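Local atomic coordinates of ATP-dependent DNA helicase PIF1 (Candida albicans, PDB entry 7OTJ), a protein that uses ATP hydrolysis to unwind DNA in the 5'-3' direction, probably resolving G-quadruplexes and RNA-DNA hybrids to maintain nuclear and mitochondrial genomes. Residues 233-238 with 448-452. Residues are numbered along the deposited sequence; the frame is centred on the assembly and turned at random.
Sequences PSELYA and WSLSI. With nucleotides of chain C.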
loop_
_atom_site.group_PDB
_atom_site.type_symbol
_atom_site.label_atom_id
_atom_site.label_comp_id
_atom_site.label_asym_id
_atom_site.label_seq_id
_atom_site.Cartn_x
_atom_site.Cartn_y
_atom_site.Cartn_z
ATOM N N PRO A 233 16.906 7.946 -7.323
ATOM C CA PRO A 233 15.615 7.710 -7.981
ATOM C C PRO A 233 15.048 6.339 -7.632
ATOM O O PRO A 233 15.775 5.344 -7.549
ATOM C CB PRO A 233 15.957 7.809 -9.475
ATOM C CG PRO A 233 17.396 7.422 -9.554
ATOM C CD PRO A 233 18.040 7.868 -8.262
ATOM N N SER A 234 13.735 6.297 -7.409
ATOM C CA SER A 234 13.066 5.037 -7.121
ATOM C C SER A 234 12.978 4.184 -8.380
ATOM O O SER A 234 12.837 4.694 -9.494
ATOM C CB SER A 234 11.658 5.278 -6.573
ATOM O OG SER A 234 11.669 6.150 -5.459
ATOM N N GLU A 235 13.086 2.872 -8.199
ATOM C CA GLU A 235 13.018 1.925 -9.304
ATOM C C GLU A 235 11.753 1.080 -9.171
ATOM O O GLU A 235 11.546 0.421 -8.145
ATOM C CB GLU A 235 14.271 1.045 -9.330
ATOM C CG GLU A 235 15.584 1.832 -9.416
ATOM C CD GLU A 235 16.797 0.951 -9.688
ATOM O OE1 GLU A 235 17.929 1.363 -9.349
ATOM O OE2 GLU A 235 16.621 -0.154 -10.242
ATOM N N LEU A 236 10.927 1.075 -10.216
ATOM C CA LEU A 236 9.696 0.295 -10.243
ATOM C C LEU A 236 9.849 -0.872 -11.207
ATOM O O LEU A 236 10.308 -0.691 -12.337
ATOM C CB LEU A 236 8.505 1.157 -10.668
ATOM C CG LEU A 236 8.154 2.351 -9.783
ATOM C CD1 LEU A 236 6.871 3.004 -10.263
ATOM C CD2 LEU A 236 8.033 1.911 -8.335
ATOM N N TYR A 237 9.423 -2.058 -10.772
ATOM C CA TYR A 237 9.452 -3.256 -11.600
ATOM C C TYR A 237 8.151 -4.023 -11.421
ATOM O O TYR A 237 7.407 -3.814 -10.460
ATOM C CB TYR A 237 10.628 -4.166 -11.254
ATOM C CG TYR A 237 11.979 -3.509 -11.392
ATOM C CD1 TYR A 237 12.540 -2.819 -10.333
ATOM C CD2 TYR A 237 12.691 -3.577 -12.586
ATOM C CE1 TYR A 237 13.769 -2.214 -10.452
ATOM C CE2 TYR A 237 13.921 -2.975 -12.710
ATOM C CZ TYR A 237 14.457 -2.294 -11.639
ATOM O OH TYR A 237 15.684 -1.684 -11.754
ATOM N N ALA A 238 7.883 -4.923 -12.363
ATOM C CA ALA A 238 6.655 -5.704 -12.303
ATOM C C ALA A 238 6.762 -6.856 -11.312
ATOM O O ALA A 238 5.775 -7.204 -10.656
ATOM C CB ALA A 238 6.300 -6.235 -13.691
ATOM N N TRP A 448 15.301 1.275 -2.086
ATOM C CA TRP A 448 15.798 1.374 -3.459
ATOM C C TRP A 448 14.755 1.089 -4.543
ATOM O O TRP A 448 14.346 1.985 -5.288
ATOM C CB TRP A 448 17.004 0.457 -3.637
ATOM C CG TRP A 448 18.324 1.154 -3.481
ATOM C CD1 TRP A 448 18.651 2.395 -3.935
ATOM C CD2 TRP A 448 19.488 0.651 -2.814
ATOM N NE1 TRP A 448 19.950 2.697 -3.602
ATOM C CE2 TRP A 448 20.485 1.641 -2.912
ATOM C CE3 TRP A 448 19.784 -0.542 -2.149
ATOM C CZ2 TRP A 448 21.756 1.476 -2.366
ATOM C CZ3 TRP A 448 21.048 -0.704 -1.609
ATOM C CH2 TRP A 448 22.017 0.298 -1.721
ATOM N N SER A 449 14.306 -0.163 -4.620
ATOM C CA SER A 449 13.384 -0.643 -5.642
ATOM C C SER A 449 12.035 -1.013 -5.022
ATOM O O SER A 449 11.904 -1.211 -3.814
ATOM C CB SER A 449 13.991 -1.847 -6.373
ATOM O OG SER A 449 13.114 -2.351 -7.362
ATOM N N LEU A 450 11.021 -1.164 -5.866
ATOM C CA LEU A 450 9.677 -1.377 -5.346
ATOM C C LEU A 450 8.802 -1.942 -6.451
ATOM O O LEU A 450 8.963 -1.578 -7.619
ATOM C CB LEU A 450 9.084 -0.067 -4.808
ATOM C CG LEU A 450 7.696 -0.103 -4.175
ATOM C CD1 LEU A 450 7.730 -0.848 -2.846
ATOM C CD2 LEU A 450 7.164 1.311 -3.996
ATOM N N SER A 451 7.898 -2.849 -6.084
ATOM C CA SER A 451 6.994 -3.414 -7.072
ATOM C C SER A 451 5.976 -2.366 -7.510
ATOM O O SER A 451 5.575 -1.494 -6.732
ATOM C CB SER A 451 6.279 -4.649 -6.518
ATOM O OG SER A 451 5.357 -4.317 -5.491
ATOM N N ILE A 452 5.574 -2.445 -8.781
ATOM C CA ILE A 452 4.548 -1.537 -9.286
ATOM C C ILE A 452 3.280 -1.664 -8.456
ATOM O O ILE A 452 2.595 -0.669 -8.192
ATOM C CB ILE A 452 4.287 -1.795 -10.780
ATOM C CG1 ILE A 452 5.539 -1.451 -11.593
ATOM C CG2 ILE A 452 3.092 -0.985 -11.267
ATOM C CD1 ILE A 452 5.457 -1.828 -13.045
ATOM P P DT C 3 3.724 -7.791 -4.441
ATOM O OP1 DT C 3 4.505 -6.563 -4.151
ATOM O OP2 DT C 3 4.333 -9.125 -4.225
ATOM O "O5'" DT C 3 2.342 -7.745 -3.625
ATOM C "C5'" DT C 3 1.482 -6.622 -3.765
ATOM C "C4'" DT C 3 0.077 -6.909 -3.241
ATOM O "O4'" DT C 3 -0.544 -7.935 -4.039
ATOM C "C3'" DT C 3 -0.001 -7.410 -1.814
ATOM O "O3'" DT C 3 -0.063 -6.309 -0.925
ATOM C "C2'" DT C 3 -1.310 -8.204 -1.801
ATOM C "C1'" DT C 3 -1.416 -8.716 -3.236
ATOM N N1 DT C 3 -1.038 -10.143 -3.402
ATOM C C2 DT C 3 -2.012 -11.109 -3.338
ATOM O O2 DT C 3 -3.183 -10.858 -3.129
ATOM N N3 DT C 3 -1.558 -12.391 -3.523
ATOM C C4 DT C 3 -0.249 -12.788 -3.770
ATOM O O4 DT C 3 0.070 -13.965 -3.922
ATOM C C5 DT C 3 0.719 -11.719 -3.830
ATOM C C7 DT C 3 2.168 -12.020 -4.088
ATOM C C6 DT C 3 0.280 -10.465 -3.650
#
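Ser-451, paired with Tyr-237 at the end of strand 449-451, also holds DNA: its OG gives a 2.8 Å hydrogen bond to OP1 of DT3 of chain C. It is the N-cap of helix 452-455 as well, OG accepting the backbone N-H of Lys-454. With chi1 at 69°, OG sits between its own backbone N and carbonyl carbon, turned off the strand toward the phosphate. Strand 449-451 runs parallel to strand 234-237, joined to it by four backbone hydrogen bonds. Glu-235 N binds Trp-448 O, and Glu-235 O receives Leu-450 N at 2.8 Å, the donor almost in line with the C=O bond but the bond bent at the hydrogen (132°). Tyr-237 N then bonds to Leu-450 O, and Ile-452 N reaches Tyr-237 O over 2.8 Å, so the pairing runs on into the first residue of the helix. Ser-449 OG adds a weak bond to Glu-235 O and lies at the edge of the Tyr-237 ring, near its plane, beside CD1 and CE1. Glu-235 OE2 lies in plane at the ring edge, beside the hydroxyl, their spacing modelled too short to be trusted, while helix 240-253 packs against the tyrosine. On the other face, Leu-236 and Leu-450 lie side by side, Leu-236 CD2 being 4.2 Å from Leu-450 CB; Leu-236 CB meets Ile-452 CG1 at 4.1 Å. Ile-452 also packs on helix 475-481, and Ala-238 belongs to the potassium site with Glu-242, Asp-466 and Lys-469. Strand 463-466 flanks 234-237 on its other side, making 449-451 an outermost strand of a four-stranded parallel sheet, consistent with the second RecA-like domain of a superfamily 1 helicase, here with a strand-to-helix turn holding the DNA backbone.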